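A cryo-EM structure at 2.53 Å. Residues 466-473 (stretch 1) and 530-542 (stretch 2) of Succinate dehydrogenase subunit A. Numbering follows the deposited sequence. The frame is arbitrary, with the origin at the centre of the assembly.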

ATOM      1  N   ARG A 466     -13.875 -33.830  -9.561  1.00 22.28           N
ATOM      2  CA  ARG A 466     -13.908 -34.819  -8.491  1.00 22.28           C
ATOM      3  C   ARG A 466     -12.817 -34.549  -7.468  1.00 22.28           C
ATOM      4  O   ARG A 466     -13.056 -34.615  -6.255  1.00 22.28           O
ATOM      5  N   LEU A 467     -11.613 -34.228  -7.942  1.00 20.07           N
ATOM      6  CA  LEU A 467     -10.499 -33.976  -7.038  1.00 20.07           C
ATOM      7  C   LEU A 467     -10.764 -32.765  -6.154  1.00 20.07           C
ATOM      8  O   LEU A 467     -10.498 -32.802  -4.948  1.00 20.07           O
ATOM      9  N   VAL A 468     -11.287 -31.679  -6.727  1.00 18.89           N
ATOM     10  CA  VAL A 468     -11.516 -30.491  -5.910  1.00 18.89           C
ATOM     11  C   VAL A 468     -12.746 -30.624  -5.021  1.00 18.89           C
ATOM     12  O   VAL A 468     -12.855 -29.900  -4.025  1.00 18.89           O
ATOM     13  N   LEU A 469     -13.674 -31.523  -5.343  1.00 19.43           N
ATOM     14  CA  LEU A 469     -14.834 -31.742  -4.489  1.00 19.43           C
ATOM     15  C   LEU A 469     -14.622 -32.835  -3.450  1.00 19.43           C
ATOM     16  O   LEU A 469     -15.471 -32.997  -2.568  1.00 19.43           O
ATOM     17  N   ALA A 470     -13.525 -33.586  -3.538  1.00 20.88           N
ATOM     18  CA  ALA A 470     -13.284 -34.673  -2.592  1.00 20.88           C
ATOM     19  C   ALA A 470     -13.270 -34.254  -1.122  1.00 20.88           C
ATOM     20  O   ALA A 470     -13.806 -35.012  -0.295  1.00 20.88           O
ATOM     21  N   PRO A 471     -12.681 -33.121  -0.715  1.00 20.45           N
ATOM     22  CA  PRO A 471     -12.644 -32.795   0.721  1.00 20.45           C
ATOM     23  C   PRO A 471     -14.000 -32.539   1.366  1.00 20.45           C
ATOM     24  O   PRO A 471     -14.036 -32.250   2.565  1.00 20.45           O
ATOM     25  N   PHE A 472     -15.114 -32.630   0.642  1.00 20.79           N
ATOM     26  CA  PHE A 472     -16.425 -32.403   1.237  1.00 20.79           C
ATOM     27  C   PHE A 472     -17.121 -33.683   1.680  1.00 20.79           C
ATOM     28  O   PHE A 472     -18.173 -33.602   2.320  1.00 20.79           O
ATOM     29  N   GLU A 473     -16.575 -34.849   1.364  1.00 25.61           N
ATOM     30  CA  GLU A 473     -17.177 -36.093   1.811  1.00 25.61           C
ATOM     31  C   GLU A 473     -16.769 -36.398   3.255  1.00 25.61           C
ATOM     32  O   GLU A 473     -15.726 -35.932   3.721  1.00 25.61           O
ATOM     33  N   PHE A 530     -17.100 -19.054  -0.773  1.00 16.56           N
ATOM     34  CA  PHE A 530     -15.877 -18.440  -0.248  1.00 16.56           C
ATOM     35  C   PHE A 530     -15.480 -19.096   1.078  1.00 16.56           C
ATOM     36  O   PHE A 530     -15.507 -18.489   2.146  1.00 16.56           O
ATOM     37  N   ASN A 531     -15.166 -20.389   0.990  1.00 16.18           N
ATOM     38  CA  ASN A 531     -14.861 -21.219   2.146  1.00 16.18           C
ATOM     39  C   ASN A 531     -13.350 -21.367   2.284  1.00 16.18           C
ATOM     40  O   ASN A 531     -12.748 -22.200   1.590  1.00 16.18           O
ATOM     41  N   PRO A 532     -12.690 -20.595   3.153  1.00 16.10           N
ATOM     42  CA  PRO A 532     -11.221 -20.660   3.224  1.00 16.10           C
ATOM     43  C   PRO A 532     -10.677 -21.979   3.745  1.00 16.10           C
ATOM     44  O   PRO A 532      -9.516 -22.295   3.457  1.00 16.10           O
ATOM     45  N   GLY A 533     -11.456 -22.760   4.494  1.00 15.58           N
ATOM     46  CA  GLY A 533     -10.997 -24.087   4.871  1.00 15.58           C
ATOM     47  C   GLY A 533     -10.889 -25.010   3.674  1.00 15.58           C
ATOM     48  O   GLY A 533      -9.927 -25.772   3.546  1.00 15.58           O
ATOM     49  N   TRP A 534     -11.864 -24.934   2.770  1.00 15.99           N
ATOM     50  CA  TRP A 534     -11.799 -25.674   1.516  1.00 15.99           C
ATOM     51  C   TRP A 534     -10.610 -25.223   0.675  1.00 15.99           C
ATOM     52  O   TRP A 534      -9.906 -26.049   0.080  1.00 15.99           O
ATOM     53  N   HIS A 535     -10.366 -23.912   0.624  1.00 15.62           N
ATOM     54  CA  HIS A 535      -9.236 -23.389  -0.133  1.00 15.62           C
ATOM     55  C   HIS A 535      -7.912 -23.880   0.437  1.00 15.62           C
ATOM     56  O   HIS A 535      -6.995 -24.232  -0.313  1.00 15.62           O
ATOM     57  N   LEU A 536      -7.793 -23.906   1.766  1.00 16.17           N
ATOM     58  CA  LEU A 536      -6.584 -24.425   2.395  1.00 16.17           C
ATOM     59  C   LEU A 536      -6.410 -25.911   2.111  1.00 16.17           C
ATOM     60  O   LEU A 536      -5.291 -26.377   1.860  1.00 16.17           O
ATOM     61  N   ALA A 537      -7.506 -26.672   2.153  1.00 16.87           N
ATOM     62  CA  ALA A 537      -7.432 -28.093   1.836  1.00 16.87           C
ATOM     63  C   ALA A 537      -6.963 -28.314   0.406  1.00 16.87           C
ATOM     64  O   ALA A 537      -6.244 -29.278   0.123  1.00 16.87           O
ATOM     65  N   ILE A 538      -7.369 -27.439  -0.513  1.00 17.02           N
ATOM     66  CA  ILE A 538      -6.906 -27.561  -1.892  1.00 17.02           C
ATOM     67  C   ILE A 538      -5.428 -27.195  -2.002  1.00 17.02           C
ATOM     68  O   ILE A 538      -4.657 -27.884  -2.677  1.00 17.02           O
ATOM     69  N   ASP A 539      -5.009 -26.109  -1.343  1.00 18.31           N
ATOM     70  CA  ASP A 539      -3.613 -25.676  -1.397  1.00 18.31           C
ATOM     71  C   ASP A 539      -2.656 -26.673  -0.754  1.00 18.31           C
ATOM     72  O   ASP A 539      -1.463 -26.684  -1.095  1.00 18.31           O
ATOM     73  N   MET A 540      -3.145 -27.487   0.184  1.00 19.12           N
ATOM     74  CA  MET A 540      -2.259 -28.371   0.928  1.00 19.12           C
ATOM     75  C   MET A 540      -1.589 -29.405   0.033  1.00 19.12           C
ATOM     76  O   MET A 540      -0.466 -29.826   0.319  1.00 19.12           O
ATOM     77  N   ARG A 541      -2.242 -29.825  -1.054  1.00 18.84           N
ATOM     78  CA  ARG A 541      -1.625 -30.823  -1.924  1.00 18.84           C
ATOM     79  C   ARG A 541      -0.428 -30.241  -2.674  1.00 18.84           C
ATOM     80  O   ARG A 541       0.624 -30.888  -2.785  1.00 18.84           O
ATOM     81  N   ASN A 542      -0.556 -29.002  -3.160  1.00 18.26           N
ATOM     82  CA  ASN A 542       0.579 -28.323  -3.769  1.00 18.26           C
ATOM     83  C   ASN A 542       1.691 -28.110  -2.756  1.00 18.26           C
ATOM     84  O   ASN A 542       2.874 -28.297  -3.070  1.00 18.26           O
TER

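A backbone carbonyl that lacks a partner in its own segment can be satisfied by an aromatic side chain with a polar edge reaching across from another, while one face and part of its edge pack against apolar neighbours. The contact between residues 466-473 and 530-542 of succinate dehydrogenase subunit A is a compact example. Its centre is Trp534, in the first turns of the second helix, whose CA-to-CB bond points toward the first stretch. With chi1 at 177° (t) and chi2 at 42°, the indole lies so that NE1 meets the carbonyl of Val468: the Trp534 NE1 to Val468 O distance is 2.9 Å and the N-H...O angle 161°, a nearly straight hydrogen bond. It is the only hydrogen bond between the two stretches, and it places a backbone acceptor at the edge of the indole, near the ring plane.

The five-membered ring side of the indole also packs against the first stretch. Pro471 also lies at the ring edge, with its CG 3.9 Å from Trp534 CD1. Phe472 CE1 instead lies over one face, 3.7 Å from Trp534 CE2. The CA-to-CB bond of Phe472 runs sideways, and it is the side-chain torsions, chi1 at -81° (m) and chi2 at 118°, that bring the end of the ring nearer. The phenyl and the five-membered ring of the indole have centroids 4.6 Å apart and planes inclined at 45°, an oblique pairing. The far end of the same phenyl reaches Asn531, whose ND2 sits at the ring edge, 4.2 Å from Phe472 CE2. Asn531 itself, with chi1 at -168° (t), occupies the N-cap position: its OD1 accepts a weak hydrogen bond from Gly533 N at 3.4 Å, while its ND2 is satisfied elsewhere in the structure. One amide thus caps the helix and borders the aromatic cluster.

One turn beyond Trp534, the small side chain of Ala537 faces the first stretch, and Pro471, also directed toward its partner and puckered C-gamma endo, approaches it with Pro471 CB 4.3 Å from Ala537 CB. Here the backbones are close as well, the CA atoms of Pro471 and Ala537 being 7.1 Å apart. Ile538 points sideways, but in its m, t conformation (chi1 -66°, chi2 165°) its end comes nearer to the first stretch. Val468, with chi1 at -60° (m), is also directed sideways; its link to the second helix is the carbonyl.

At the other end of the contact, Arg541 extends from a p rotamer (chi1 74°) through a t chi2 of -172° and an m chi3 of -76°. Leu467, pointing toward the second helix with chi1 at -164° (t) and chi2 between wells at 145°, lays its CD2 over one face of the guanidinium, 3.4 Å from Arg541 NH1. The flat face of such a group can accept an apolar neighbour while its nitrogens bond in the plane, and Arg541 NH2 is indeed hydrogen-bonded elsewhere.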

ATOM      1  CB  ARG A 466     -13.747 -36.216  -9.085  1.00 22.28           C
ATOM      2  CG  ARG A 466     -14.981 -37.078  -9.008  1.00 22.28           C
ATOM      3  CD  ARG A 466     -14.617 -38.545  -9.129  1.00 22.28           C
ATOM      4  NE  ARG A 466     -13.975 -38.844 -10.409  1.00 22.28           N
ATOM      5  CZ  ARG A 466     -14.588 -38.826 -11.590  1.00 22.28           C
ATOM      6  NH1 ARG A 466     -13.906 -39.113 -12.689  1.00 22.28           N
ATOM      7  NH2 ARG A 466     -15.877 -38.527 -11.679  1.00 22.28           N
ATOM      8  CB  LEU A 467      -9.212 -33.794  -7.841  1.00 20.07           C
ATOM      9  CG  LEU A 467      -7.886 -33.884  -7.087  1.00 20.07           C
ATOM     10  CD1 LEU A 467      -6.828 -34.521  -7.967  1.00 20.07           C
ATOM     11  CD2 LEU A 467      -7.436 -32.512  -6.615  1.00 20.07           C
ATOM     12  CB  VAL A 468     -11.639 -29.217  -6.762  1.00 18.89           C
ATOM     13  CG1 VAL A 468     -10.377 -28.997  -7.564  1.00 18.89           C
ATOM     14  CG2 VAL A 468     -12.853 -29.284  -7.666  1.00 18.89           C
ATOM     15  CB  LEU A 469     -16.059 -32.087  -5.339  1.00 19.43           C
ATOM     16  CG  LEU A 469     -16.754 -30.928  -6.053  1.00 19.43           C
ATOM     17  CD1 LEU A 469     -18.084 -31.379  -6.613  1.00 19.43           C
ATOM     18  CD2 LEU A 469     -16.940 -29.752  -5.116  1.00 19.43           C
ATOM     19  CB  ALA A 470     -11.978 -35.389  -2.960  1.00 20.88           C
ATOM     20  CB  PRO A 471     -11.778 -31.524   0.772  1.00 20.45           C
ATOM     21  CG  PRO A 471     -11.687 -31.044  -0.624  1.00 20.45           C
ATOM     22  CD  PRO A 471     -11.764 -32.255  -1.472  1.00 20.45           C
ATOM     23  CB  PHE A 472     -17.333 -31.645   0.262  1.00 20.79           C
ATOM     24  CG  PHE A 472     -17.091 -30.164   0.235  1.00 20.79           C
ATOM     25  CD1 PHE A 472     -16.662 -29.539  -0.922  1.00 20.79           C
ATOM     26  CD2 PHE A 472     -17.297 -29.398   1.364  1.00 20.79           C
ATOM     27  CE1 PHE A 472     -16.442 -28.178  -0.948  1.00 20.79           C
ATOM     28  CE2 PHE A 472     -17.077 -28.038   1.342  1.00 20.79           C
ATOM     29  CZ  PHE A 472     -16.649 -27.428   0.185  1.00 20.79           C
ATOM     30  CB  GLU A 473     -16.769 -37.240   0.895  1.00 25.61           C
ATOM     31  CG  GLU A 473     -16.688 -36.852  -0.569  1.00 25.61           C
ATOM     32  CD  GLU A 473     -18.056 -36.660  -1.196  1.00 25.61           C
ATOM     33  OE1 GLU A 473     -18.937 -37.520  -0.986  1.00 25.61           O
ATOM     34  OE2 GLU A 473     -18.254 -35.646  -1.898  1.00 25.61           O
ATOM     35  CB  PHE A 530     -16.036 -16.923  -0.108  1.00 16.56           C
ATOM     36  CG  PHE A 530     -14.784 -16.220   0.339  1.00 16.56           C
ATOM     37  CD1 PHE A 530     -13.760 -16.018  -0.568  1.00 16.56           C
ATOM     38  CD2 PHE A 530     -14.600 -15.798   1.633  1.00 16.56           C
ATOM     39  CE1 PHE A 530     -12.603 -15.382  -0.200  1.00 16.56           C
ATOM     40  CE2 PHE A 530     -13.429 -15.176   2.010  1.00 16.56           C
ATOM     41  CZ  PHE A 530     -12.434 -14.966   1.090  1.00 16.56           C
ATOM     42  CB  ASN A 531     -15.525 -22.589   1.997  1.00 16.18           C
ATOM     43  CG  ASN A 531     -15.499 -23.396   3.273  1.00 16.18           C
ATOM     44  OD1 ASN A 531     -14.784 -23.070   4.213  1.00 16.18           O
ATOM     45  ND2 ASN A 531     -16.274 -24.469   3.305  1.00 16.18           N
ATOM     46  CB  PRO A 532     -10.858 -19.501   4.160  1.00 16.10           C
ATOM     47  CG  PRO A 532     -12.098 -19.197   4.899  1.00 16.10           C
ATOM     48  CD  PRO A 532     -13.247 -19.556   4.033  1.00 16.10           C
ATOM     49  CB  TRP A 534     -13.119 -25.491   0.767  1.00 15.99           C
ATOM     50  CG  TRP A 534     -13.197 -26.122  -0.580  1.00 15.99           C
ATOM     51  CD1 TRP A 534     -12.748 -27.353  -0.936  1.00 15.99           C
ATOM     52  CD2 TRP A 534     -13.792 -25.556  -1.751  1.00 15.99           C
ATOM     53  NE1 TRP A 534     -13.013 -27.588  -2.261  1.00 15.99           N
ATOM     54  CE2 TRP A 534     -13.655 -26.498  -2.784  1.00 15.99           C
ATOM     55  CE3 TRP A 534     -14.425 -24.341  -2.026  1.00 15.99           C
ATOM     56  CZ2 TRP A 534     -14.124 -26.265  -4.073  1.00 15.99           C
ATOM     57  CZ3 TRP A 534     -14.888 -24.111  -3.308  1.00 15.99           C
ATOM     58  CH2 TRP A 534     -14.736 -25.068  -4.314  1.00 15.99           C
ATOM     59  CB  HIS A 535      -9.283 -21.862  -0.145  1.00 15.62           C
ATOM     60  CG  HIS A 535     -10.586 -21.299  -0.620  1.00 15.62           C
ATOM     61  ND1 HIS A 535     -10.978 -20.004  -0.359  1.00 15.62           N
ATOM     62  CD2 HIS A 535     -11.588 -21.855  -1.342  1.00 15.62           C
ATOM     63  CE1 HIS A 535     -12.165 -19.788  -0.896  1.00 15.62           C
ATOM     64  NE2 HIS A 535     -12.555 -20.895  -1.499  1.00 15.62           N
ATOM     65  CB  LEU A 536      -6.629 -24.163   3.899  1.00 16.17           C
ATOM     66  CG  LEU A 536      -5.386 -24.538   4.701  1.00 16.17           C
ATOM     67  CD1 LEU A 536      -4.154 -23.881   4.111  1.00 16.17           C
ATOM     68  CD2 LEU A 536      -5.560 -24.150   6.151  1.00 16.17           C
ATOM     69  CB  ALA A 537      -8.791 -28.751   2.060  1.00 16.87           C
ATOM     70  CB  ILE A 538      -7.778 -26.703  -2.826  1.00 17.02           C
ATOM     71  CG1 ILE A 538      -9.204 -27.243  -2.864  1.00 17.02           C
ATOM     72  CG2 ILE A 538      -7.198 -26.678  -4.228  1.00 17.02           C
ATOM     73  CD1 ILE A 538     -10.194 -26.274  -3.459  1.00 17.02           C
ATOM     74  CB  ASP A 539      -3.451 -24.321  -0.708  1.00 18.31           C
ATOM     75  CG  ASP A 539      -4.166 -23.204  -1.434  1.00 18.31           C
ATOM     76  OD1 ASP A 539      -4.145 -23.188  -2.682  1.00 18.31           O
ATOM     77  OD2 ASP A 539      -4.738 -22.327  -0.752  1.00 18.31           O
ATOM     78  CB  MET A 540      -3.034 -29.059   2.049  1.00 19.12           C
ATOM     79  CG  MET A 540      -2.902 -28.381   3.405  1.00 19.12           C
ATOM     80  SD  MET A 540      -1.193 -28.141   3.915  1.00 19.12           S
ATOM     81  CE  MET A 540      -0.784 -29.789   4.475  1.00 19.12           C
ATOM     82  CB  ARG A 541      -2.671 -31.403  -2.883  1.00 18.84           C
ATOM     83  CG  ARG A 541      -3.102 -30.496  -4.022  1.00 18.84           C
ATOM     84  CD  ARG A 541      -4.273 -31.074  -4.797  1.00 18.84           C
ATOM     85  NE  ARG A 541      -3.884 -32.159  -5.694  1.00 18.84           N
ATOM     86  CZ  ARG A 541      -4.036 -32.128  -7.014  1.00 18.84           C
ATOM     87  NH1 ARG A 541      -4.565 -31.064  -7.599  1.00 18.84           N
ATOM     88  NH2 ARG A 541      -3.660 -33.161  -7.750  1.00 18.84           N
ATOM     89  CB  ASN A 542       0.137 -26.985  -4.357  1.00 18.26           C
ATOM     90  CG  ASN A 542      -1.087 -27.110  -5.230  1.00 18.26           C
ATOM     91  OD1 ASN A 542      -1.221 -28.062  -5.994  1.00 18.26           O
ATOM     92  ND2 ASN A 542      -1.990 -26.149  -5.119  1.00 18.26           N
TER